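Local coordinates for protein terminase, small subunit (Thermus phage G20c, PDB 6EJQ) that probably recognises the viral packaging sequence and regulates the ATPase of the large terminase subunit, assembling as a nine-subunit ring for genome packaging, at residues V12-A26 with E39-L53. Numbering follows the deposited sequence.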
ATOM      1  N   VAL B  12      14.947 -14.640 -34.415  1.00 46.33           N
ATOM      2  CA  VAL B  12      14.980 -13.256 -34.903  1.00 44.11           C
ATOM      3  C   VAL B  12      14.016 -12.416 -34.076  1.00 43.07           C
ATOM      4  O   VAL B  12      14.381 -11.350 -33.582  1.00 40.24           O
ATOM      5  CB  VAL B  12      14.586 -13.150 -36.399  1.00 45.65           C
ATOM      6  CG1 VAL B  12      14.268 -11.709 -36.816  1.00 45.70           C
ATOM      7  CG2 VAL B  12      15.694 -13.701 -37.281  1.00 48.53           C
ATOM      8  N   LEU B  13      12.783 -12.902 -33.969  1.00 41.36           N
ATOM      9  CA  LEU B  13      11.729 -12.251 -33.190  1.00 43.18           C
ATOM     10  C   LEU B  13      12.104 -12.122 -31.705  1.00 42.29           C
ATOM     11  O   LEU B  13      11.928 -11.059 -31.113  1.00 40.01           O
ATOM     12  CB  LEU B  13      10.414 -13.035 -33.327  1.00 43.88           C
ATOM     13  CG  LEU B  13       9.171 -12.502 -32.612  1.00 44.46           C
ATOM     14  CD1 LEU B  13       8.843 -11.088 -33.062  1.00 44.60           C
ATOM     15  CD2 LEU B  13       8.003 -13.427 -32.882  1.00 45.09           C
ATOM     16  N   LYS B  14      12.637 -13.199 -31.129  1.00 41.07           N
ATOM     17  CA  LYS B  14      13.055 -13.218 -29.734  1.00 42.00           C
ATOM     18  C   LYS B  14      14.068 -12.121 -29.455  1.00 43.07           C
ATOM     19  O   LYS B  14      13.878 -11.323 -28.542  1.00 43.76           O
ATOM     20  CB  LYS B  14      13.658 -14.568 -29.360  1.00 43.28           C
ATOM     21  CG  LYS B  14      13.997 -14.705 -27.885  1.00 47.07           C
ATOM     22  CD  LYS B  14      14.653 -16.041 -27.575  1.00 49.48           C
ATOM     23  CE  LYS B  14      15.064 -16.117 -26.114  1.00 50.93           C
ATOM     24  NZ  LYS B  14      15.971 -17.259 -25.811  1.00 52.33           N
ATOM     25  N   LEU B  15      15.136 -12.076 -30.246  1.00 42.16           N
ATOM     26  CA  LEU B  15      16.204 -11.109 -30.017  1.00 41.39           C
ATOM     27  C   LEU B  15      15.696  -9.682 -30.190  1.00 40.45           C
ATOM     28  O   LEU B  15      16.079  -8.795 -29.430  1.00 40.12           O
ATOM     29  CB  LEU B  15      17.394 -11.373 -30.932  1.00 41.32           C
ATOM     30  CG  LEU B  15      18.152 -12.680 -30.695  1.00 42.59           C
ATOM     31  CD1 LEU B  15      19.190 -12.883 -31.795  1.00 43.30           C
ATOM     32  CD2 LEU B  15      18.813 -12.705 -29.328  1.00 42.79           C
ATOM     33  N   TYR B  16      14.823  -9.469 -31.170  1.00 40.20           N
ATOM     34  CA  TYR B  16      14.171  -8.182 -31.326  1.00 41.84           C
ATOM     35  C   TYR B  16      13.393  -7.788 -30.052  1.00 41.55           C
ATOM     36  O   TYR B  16      13.507  -6.657 -29.591  1.00 40.14           O
ATOM     37  CB  TYR B  16      13.243  -8.164 -32.543  1.00 42.73           C
ATOM     38  CG  TYR B  16      12.490  -6.863 -32.649  1.00 48.10           C
ATOM     39  CD1 TYR B  16      13.141  -5.693 -33.050  1.00 53.17           C
ATOM     40  CD2 TYR B  16      11.140  -6.785 -32.302  1.00 52.67           C
ATOM     41  CE1 TYR B  16      12.461  -4.484 -33.128  1.00 56.76           C
ATOM     42  CE2 TYR B  16      10.453  -5.583 -32.367  1.00 55.07           C
ATOM     43  CZ  TYR B  16      11.115  -4.436 -32.776  1.00 58.30           C
ATOM     44  OH  TYR B  16      10.419  -3.248 -32.843  1.00 66.38           O
ATOM     45  N   LEU B  17      12.631  -8.727 -29.491  1.00 39.82           N
ATOM     46  CA  LEU B  17      11.806  -8.470 -28.308  1.00 40.01           C
ATOM     47  C   LEU B  17      12.616  -8.326 -27.019  1.00 39.61           C
ATOM     48  O   LEU B  17      12.119  -7.775 -26.030  1.00 39.75           O
ATOM     49  CB  LEU B  17      10.732  -9.558 -28.152  1.00 40.11           C
ATOM     50  CG  LEU B  17       9.633  -9.570 -29.217  1.00 38.90           C
ATOM     51  CD1 LEU B  17       8.662 -10.710 -28.969  1.00 39.58           C
ATOM     52  CD2 LEU B  17       8.882  -8.250 -29.278  1.00 40.39           C
ATOM     53  N   LEU B  18      13.854  -8.815 -27.036  1.00 38.79           N
ATOM     54  CA  LEU B  18      14.815  -8.573 -25.964  1.00 39.00           C
ATOM     55  C   LEU B  18      15.647  -7.294 -26.151  1.00 38.74           C
ATOM     56  O   LEU B  18      16.546  -7.026 -25.351  1.00 40.47           O
ATOM     57  CB  LEU B  18      15.728  -9.792 -25.784  1.00 39.98           C
ATOM     58  CG  LEU B  18      15.013 -11.074 -25.338  1.00 41.37           C
ATOM     59  CD1 LEU B  18      15.985 -12.245 -25.311  1.00 39.89           C
ATOM     60  CD2 LEU B  18      14.345 -10.897 -23.974  1.00 42.96           C
ATOM     61  N   GLY B  19      15.352  -6.507 -27.185  1.00 41.40           N
ATOM     62  CA  GLY B  19      15.968  -5.191 -27.376  1.00 45.00           C
ATOM     63  C   GLY B  19      17.236  -5.132 -28.219  1.00 49.48           C
ATOM     64  O   GLY B  19      17.932  -4.100 -28.217  1.00 48.93           O
ATOM     65  N   PHE B  20      17.550  -6.213 -28.938  1.00 50.57           N
ATOM     66  CA  PHE B  20      18.694  -6.216 -29.857  1.00 48.50           C
ATOM     67  C   PHE B  20      18.260  -5.514 -31.129  1.00 49.26           C
ATOM     68  O   PHE B  20      17.119  -5.695 -31.568  1.00 46.93           O
ATOM     69  CB  PHE B  20      19.171  -7.645 -30.150  1.00 48.63           C
ATOM     70  CG  PHE B  20      19.823  -8.321 -28.972  1.00 47.92           C
ATOM     71  CD1 PHE B  20      19.066  -9.010 -28.031  1.00 50.31           C
ATOM     72  CD2 PHE B  20      21.193  -8.251 -28.788  1.00 49.29           C
ATOM     73  CE1 PHE B  20      19.666  -9.623 -26.937  1.00 51.38           C
ATOM     74  CE2 PHE B  20      21.803  -8.863 -27.700  1.00 50.52           C
ATOM     75  CZ  PHE B  20      21.039  -9.550 -26.771  1.00 52.00           C
ATOM     76  N   ASP B  21      19.156  -4.702 -31.704  1.00 54.75           N
ATOM     77  CA  ASP B  21      18.897  -4.002 -32.988  1.00 59.66           C
ATOM     78  C   ASP B  21      18.918  -4.991 -34.148  1.00 54.29           C
ATOM     79  O   ASP B  21      19.664  -5.953 -34.089  1.00 52.24           O
ATOM     80  CB  ASP B  21      19.973  -2.946 -33.288  1.00 66.59           C
ATOM     81  CG  ASP B  21      20.012  -1.832 -32.265  1.00 72.37           C
ATOM     82  OD1 ASP B  21      18.965  -1.179 -32.063  1.00 76.21           O
ATOM     83  OD2 ASP B  21      21.096  -1.609 -31.676  1.00 76.16           O
ATOM     84  N   PRO B  22      18.136  -4.739 -35.219  1.00 55.21           N
ATOM     85  CA  PRO B  22      18.181  -5.619 -36.390  1.00 56.65           C
ATOM     86  C   PRO B  22      19.583  -5.950 -36.912  1.00 57.26           C
ATOM     87  O   PRO B  22      19.827  -7.094 -37.277  1.00 58.57           O
ATOM     88  CB  PRO B  22      17.373  -4.843 -37.431  1.00 56.57           C
ATOM     89  CG  PRO B  22      16.347  -4.128 -36.615  1.00 55.39           C
ATOM     90  CD  PRO B  22      17.078  -3.717 -35.363  1.00 55.10           C
ATOM     91  N   SER B  23      20.495  -4.977 -36.917  1.00 60.39           N
ATOM     92  CA  SER B  23      21.875  -5.213 -37.370  1.00 62.07           C
ATOM     93  C   SER B  23      22.627  -6.193 -36.472  1.00 61.35           C
ATOM     94  O   SER B  23      23.370  -7.036 -36.968  1.00 65.86           O
ATOM     95  CB  SER B  23      22.662  -3.899 -37.469  1.00 63.88           C
ATOM     96  OG  SER B  23      22.784  -3.273 -36.200  1.00 65.54           O
ATOM     97  N   GLU B  24      22.441  -6.075 -35.158  1.00 59.35           N
ATOM     98  CA  GLU B  24      23.042  -7.016 -34.201  1.00 57.93           C
ATOM     99  C   GLU B  24      22.450  -8.412 -34.347  1.00 53.28           C
ATOM    100  O   GLU B  24      23.159  -9.400 -34.199  1.00 52.40           O
ATOM    101  CB  GLU B  24      22.833  -6.552 -32.754  1.00 60.85           C
ATOM    102  CG  GLU B  24      23.573  -5.286 -32.366  1.00 65.08           C
ATOM    103  CD  GLU B  24      23.342  -4.925 -30.911  1.00 68.50           C
ATOM    104  OE1 GLU B  24      22.220  -4.469 -30.582  1.00 69.44           O
ATOM    105  OE2 GLU B  24      24.276  -5.111 -30.100  1.00 69.53           O
ATOM    106  N   ILE B  25      21.146  -8.475 -34.607  1.00 48.55           N
ATOM    107  CA  ILE B  25      20.442  -9.743 -34.793  1.00 48.41           C
ATOM    108  C   ILE B  25      20.999 -10.455 -36.020  1.00 47.84           C
ATOM    109  O   ILE B  25      21.227 -11.662 -35.988  1.00 45.01           O
ATOM    110  CB  ILE B  25      18.917  -9.541 -34.981  1.00 45.66           C
ATOM    111  CG1 ILE B  25      18.279  -9.018 -33.685  1.00 45.13           C
ATOM    112  CG2 ILE B  25      18.245 -10.846 -35.407  1.00 44.68           C
ATOM    113  CD1 ILE B  25      16.830  -8.601 -33.838  1.00 44.88           C
ATOM    114  N   ALA B  26      21.199  -9.690 -37.090  1.00 48.21           N
ATOM    115  CA  ALA B  26      21.783 -10.199 -38.321  1.00 49.96           C
ATOM    116  C   ALA B  26      23.192 -10.749 -38.108  1.00 53.13           C
ATOM    117  O   ALA B  26      23.479 -11.874 -38.505  1.00 53.63           O
ATOM    118  CB  ALA B  26      21.794  -9.114 -39.378  1.00 50.89           C
ATOM    119  N   GLU B  39      20.860  -7.007 -42.408  1.00 64.71           N
ATOM    120  CA  GLU B  39      19.832  -6.173 -41.769  1.00 66.13           C
ATOM    121  C   GLU B  39      18.492  -6.308 -42.489  1.00 63.55           C
ATOM    122  O   GLU B  39      17.470  -6.540 -41.848  1.00 62.13           O
ATOM    123  CB  GLU B  39      20.224  -4.681 -41.764  1.00 69.48           C
ATOM    124  CG  GLU B  39      20.592  -4.090 -40.407  1.00 74.20           C
ATOM    125  CD  GLU B  39      20.256  -2.602 -40.308  1.00 76.96           C
ATOM    126  OE1 GLU B  39      19.066  -2.268 -40.117  1.00 75.72           O
ATOM    127  OE2 GLU B  39      21.177  -1.765 -40.421  1.00 82.76           O
ATOM    128  N   GLU B  40      18.519  -6.172 -43.816  1.00 63.25           N
ATOM    129  CA  GLU B  40      17.296  -6.104 -44.634  1.00 66.25           C
ATOM    130  C   GLU B  40      16.469  -7.374 -44.544  1.00 58.08           C
ATOM    131  O   GLU B  40      15.248  -7.303 -44.504  1.00 52.83           O
ATOM    132  CB  GLU B  40      17.602  -5.783 -46.114  1.00 73.81           C
ATOM    133  CG  GLU B  40      17.744  -4.292 -46.424  1.00 81.39           C
ATOM    134  CD  GLU B  40      18.874  -3.608 -45.653  1.00 89.73           C
ATOM    135  OE1 GLU B  40      18.680  -2.442 -45.236  1.00 97.28           O
ATOM    136  OE2 GLU B  40      19.951  -4.229 -45.448  1.00 88.55           O
ATOM    137  N   GLU B  41      17.135  -8.526 -44.510  1.00 54.98           N
ATOM    138  CA  GLU B  41      16.437  -9.791 -44.320  1.00 51.19           C
ATOM    139  C   GLU B  41      15.784  -9.840 -42.934  1.00 48.15           C
ATOM    140  O   GLU B  41      14.636 -10.231 -42.822  1.00 46.70           O
ATOM    141  CB  GLU B  41      17.372 -10.982 -44.508  1.00 49.66           C
ATOM    142  CG  GLU B  41      16.624 -12.306 -44.602  1.00 51.31           C
ATOM    143  CD  GLU B  41      17.533 -13.509 -44.554  1.00 51.28           C
ATOM    144  OE1 GLU B  41      18.694 -13.381 -44.973  1.00 55.95           O
ATOM    145  OE2 GLU B  41      17.090 -14.590 -44.101  1.00 50.74           O
ATOM    146  N   VAL B  42      16.519  -9.434 -41.900  1.00 47.01           N
ATOM    147  CA  VAL B  42      16.010  -9.442 -40.523  1.00 49.56           C
ATOM    148  C   VAL B  42      14.767  -8.571 -40.422  1.00 48.77           C
ATOM    149  O   VAL B  42      13.782  -8.976 -39.809  1.00 50.31           O
ATOM    150  CB  VAL B  42      17.094  -9.022 -39.489  1.00 47.83           C
ATOM    151  CG1 VAL B  42      16.482  -8.702 -38.127  1.00 49.24           C
ATOM    152  CG2 VAL B  42      18.123 -10.127 -39.335  1.00 45.02           C
ATOM    153  N   LEU B  43      14.812  -7.402 -41.052  1.00 51.36           N
ATOM    154  CA  LEU B  43      13.671  -6.480 -41.091  1.00 52.77           C
ATOM    155  C   LEU B  43      12.440  -7.093 -41.743  1.00 51.41           C
ATOM    156  O   LEU B  43      11.326  -6.907 -41.256  1.00 52.68           O
ATOM    157  CB  LEU B  43      14.044  -5.172 -41.810  1.00 53.48           C
ATOM    158  CG  LEU B  43      14.922  -4.200 -41.021  1.00 55.62           C
ATOM    159  CD1 LEU B  43      15.394  -3.073 -41.926  1.00 57.35           C
ATOM    160  CD2 LEU B  43      14.179  -3.634 -39.814  1.00 56.73           C
ATOM    161  N   HIS B  44      12.645  -7.814 -42.843  1.00 53.77           N
ATOM    162  CA  HIS B  44      11.552  -8.526 -43.521  1.00 53.56           C
ATOM    163  C   HIS B  44      10.996  -9.637 -42.645  1.00 48.24           C
ATOM    164  O   HIS B  44       9.797  -9.863 -42.626  1.00 51.42           O
ATOM    165  CB  HIS B  44      12.009  -9.102 -44.875  1.00 59.20           C
ATOM    166  CG  HIS B  44      12.115  -8.076 -45.959  1.00 64.91           C
ATOM    167  ND1 HIS B  44      11.030  -7.350 -46.399  1.00 69.63           N
ATOM    168  CD2 HIS B  44      13.172  -7.657 -46.694  1.00 68.03           C
ATOM    169  CE1 HIS B  44      11.415  -6.522 -47.354  1.00 70.48           C
ATOM    170  NE2 HIS B  44      12.711  -6.686 -47.549  1.00 71.56           N
ATOM    171  N   VAL B  45      11.877 -10.328 -41.931  1.00 45.11           N
ATOM    172  CA  VAL B  45      11.470 -11.402 -41.033  1.00 45.70           C
ATOM    173  C   VAL B  45      10.632 -10.836 -39.886  1.00 45.29           C
ATOM    174  O   VAL B  45       9.591 -11.404 -39.551  1.00 43.44           O
ATOM    175  CB  VAL B  45      12.681 -12.194 -40.485  1.00 46.31           C
ATOM    176  CG1 VAL B  45      12.257 -13.182 -39.400  1.00 46.32           C
ATOM    177  CG2 VAL B  45      13.391 -12.938 -41.619  1.00 46.81           C
ATOM    178  N   LEU B  46      11.072  -9.715 -39.309  1.00 44.59           N
ATOM    179  CA  LEU B  46      10.303  -9.067 -38.247  1.00 46.48           C
ATOM    180  C   LEU B  46       8.945  -8.581 -38.746  1.00 46.89           C
ATOM    181  O   LEU B  46       7.939  -8.772 -38.066  1.00 44.73           O
ATOM    182  CB  LEU B  46      11.078  -7.917 -37.608  1.00 45.14           C
ATOM    183  CG  LEU B  46      12.305  -8.323 -36.797  1.00 45.84           C
ATOM    184  CD1 LEU B  46      13.122  -7.089 -36.446  1.00 46.70           C
ATOM    185  CD2 LEU B  46      11.940  -9.084 -35.535  1.00 45.97           C
ATOM    186  N   ALA B  47       8.925  -8.000 -39.945  1.00 48.24           N
ATOM    187  CA  ALA B  47       7.680  -7.551 -40.576  1.00 48.53           C
ATOM    188  C   ALA B  47       6.712  -8.700 -40.818  1.00 50.56           C
ATOM    189  O   ALA B  47       5.516  -8.554 -40.553  1.00 51.34           O
ATOM    190  CB  ALA B  47       7.966  -6.820 -41.882  1.00 47.39           C
ATOM    191  N   GLU B  48       7.222  -9.833 -41.308  1.00 51.74           N
ATOM    192  CA  GLU B  48       6.383 -11.034 -41.494  1.00 53.14           C
ATOM    193  C   GLU B  48       5.859 -11.576 -40.166  1.00 51.45           C
ATOM    194  O   GLU B  48       4.687 -11.929 -40.060  1.00 51.96           O
ATOM    195  CB  GLU B  48       7.135 -12.155 -42.233  1.00 53.84           C
ATOM    196  CG  GLU B  48       7.389 -11.916 -43.716  1.00 55.29           C
ATOM    197  CD  GLU B  48       6.128 -11.669 -44.533  1.00 54.31           C
ATOM    198  OE1 GLU B  48       5.201 -12.501 -44.497  1.00 54.95           O
ATOM    199  OE2 GLU B  48       6.075 -10.630 -45.221  1.00 56.56           O
ATOM    200  N   ALA B  49       6.737 -11.652 -39.169  1.00 52.65           N
ATOM    201  CA  ALA B  49       6.343 -12.067 -37.816  1.00 52.99           C
ATOM    202  C   ALA B  49       5.258 -11.151 -37.210  1.00 54.36           C
ATOM    203  O   ALA B  49       4.327 -11.648 -36.578  1.00 51.54           O
ATOM    204  CB  ALA B  49       7.556 -12.145 -36.901  1.00 49.32           C
ATOM    205  N   ARG B  50       5.366  -9.837 -37.425  1.00 58.24           N
ATOM    206  CA  ARG B  50       4.333  -8.888 -36.971  1.00 62.06           C
ATOM    207  C   ARG B  50       2.965  -9.190 -37.553  1.00 63.10           C
ATOM    208  O   ARG B  50       1.968  -9.157 -36.834  1.00 63.19           O
ATOM    209  CB  ARG B  50       4.706  -7.436 -37.290  1.00 65.19           C
ATOM    210  CG  ARG B  50       5.775  -6.902 -36.371  1.00 68.34           C
ATOM    211  CD  ARG B  50       5.957  -5.399 -36.451  1.00 71.48           C
ATOM    212  NE  ARG B  50       7.233  -5.068 -35.811  1.00 76.13           N
ATOM    213  CZ  ARG B  50       8.413  -4.919 -36.427  1.00 76.40           C
ATOM    214  NH1 ARG B  50       8.542  -5.006 -37.759  1.00 72.09           N
ATOM    215  NH2 ARG B  50       9.488  -4.650 -35.688  1.00 74.64           N
ATOM    216  N   GLU B  51       2.936  -9.490 -38.848  1.00 66.38           N
ATOM    217  CA  GLU B  51       1.704  -9.877 -39.537  1.00 69.53           C
ATOM    218  C   GLU B  51       1.113 -11.154 -38.915  1.00 64.96           C
ATOM    219  O   GLU B  51      -0.074 -11.196 -38.595  1.00 60.74           O
ATOM    220  CB  GLU B  51       1.978 -10.087 -41.033  1.00 77.39           C
ATOM    221  CG  GLU B  51       0.763  -9.978 -41.956  1.00 83.30           C
ATOM    222  CD  GLU B  51       0.872  -8.824 -42.949  1.00 88.60           C
ATOM    223  OE1 GLU B  51      -0.052  -7.981 -42.990  1.00 98.27           O
ATOM    224  OE2 GLU B  51       1.883  -8.755 -43.687  1.00 83.72           O
ATOM    225  N   LEU B  52       1.947 -12.175 -38.727  1.00 64.34           N
ATOM    226  CA  LEU B  52       1.502 -13.441 -38.112  1.00 67.98           C
ATOM    227  C   LEU B  52       0.963 -13.276 -36.687  1.00 64.24           C
ATOM    228  O   LEU B  52      -0.079 -13.836 -36.356  1.00 58.62           O
ATOM    229  CB  LEU B  52       2.622 -14.495 -38.093  1.00 74.06           C
ATOM    230  CG  LEU B  52       2.618 -15.534 -39.220  1.00 81.30           C
ATOM    231  CD1 LEU B  52       3.336 -15.020 -40.468  1.00 85.01           C
ATOM    232  CD2 LEU B  52       3.260 -16.820 -38.720  1.00 83.67           C
ATOM    233  N   LEU B  53       1.679 -12.523 -35.851  1.00 61.19           N
ATOM    234  CA  LEU B  53       1.272 -12.325 -34.457  1.00 61.88           C
ATOM    235  C   LEU B  53       0.049 -11.421 -34.307  1.00 60.15           C
ATOM    236  O   LEU B  53      -0.568 -11.411 -33.246  1.00 63.18           O
ATOM    237  CB  LEU B  53       2.423 -11.773 -33.609  1.00 64.59           C
ATOM    238  CG  LEU B  53       3.596 -12.707 -33.304  1.00 66.67           C
ATOM    239  CD1 LEU B  53       4.664 -11.919 -32.551  1.00 69.33           C
ATOM    240  CD2 LEU B  53       3.152 -13.942 -32.521  1.00 65.92           C
TER
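The Tyr16 ring and the Arg50 guanidinium meet with their planes 86° apart, the phenol at the edge of the guanidinium, where Tyr16 OH lies 3.3 Å from Arg50 NH2. Sequence family and three short helices are consistent with a helix-turn-helix-type DNA-binding domain, in which helix 39-53 packs nearly at right angles to the 12-17 segment and crosses the 22-26 segment at 107°. Leu46 approaches the same ring obliquely, its CD1 3.7 Å from Tyr16 CD1. Having CG anti to the backbone N (chi1 176°) carries the Tyr16 ring past Leu46 and across helix 39-53, bringing OH beside Arg50 NH2. Between the first two helices the chain turns through a Schellman motif at Gly19.

Three side chains fit as knobs into holes. Leu46 enters among Val12, Leu13, Tyr16 and Pro22; Val42 enters among Val12, Pro22, Ile25 and Ala26, its CG1 3.9 Å from Ile25 CG2; Pro22, a knob from the 22-26 segment, sits among Glu39, Val42, Leu43 and Leu46, with CG 3.9 Å from Leu43 CD2. Gln68 of a second subunit packs on Tyr16, and its OE1 accepts a weak hydrogen bond from Arg50 NE. Toward the C-terminal end of helix 39-53, Leu13 and Leu53 meet tip to tip, CD2 to CD1, at 3.7 Å.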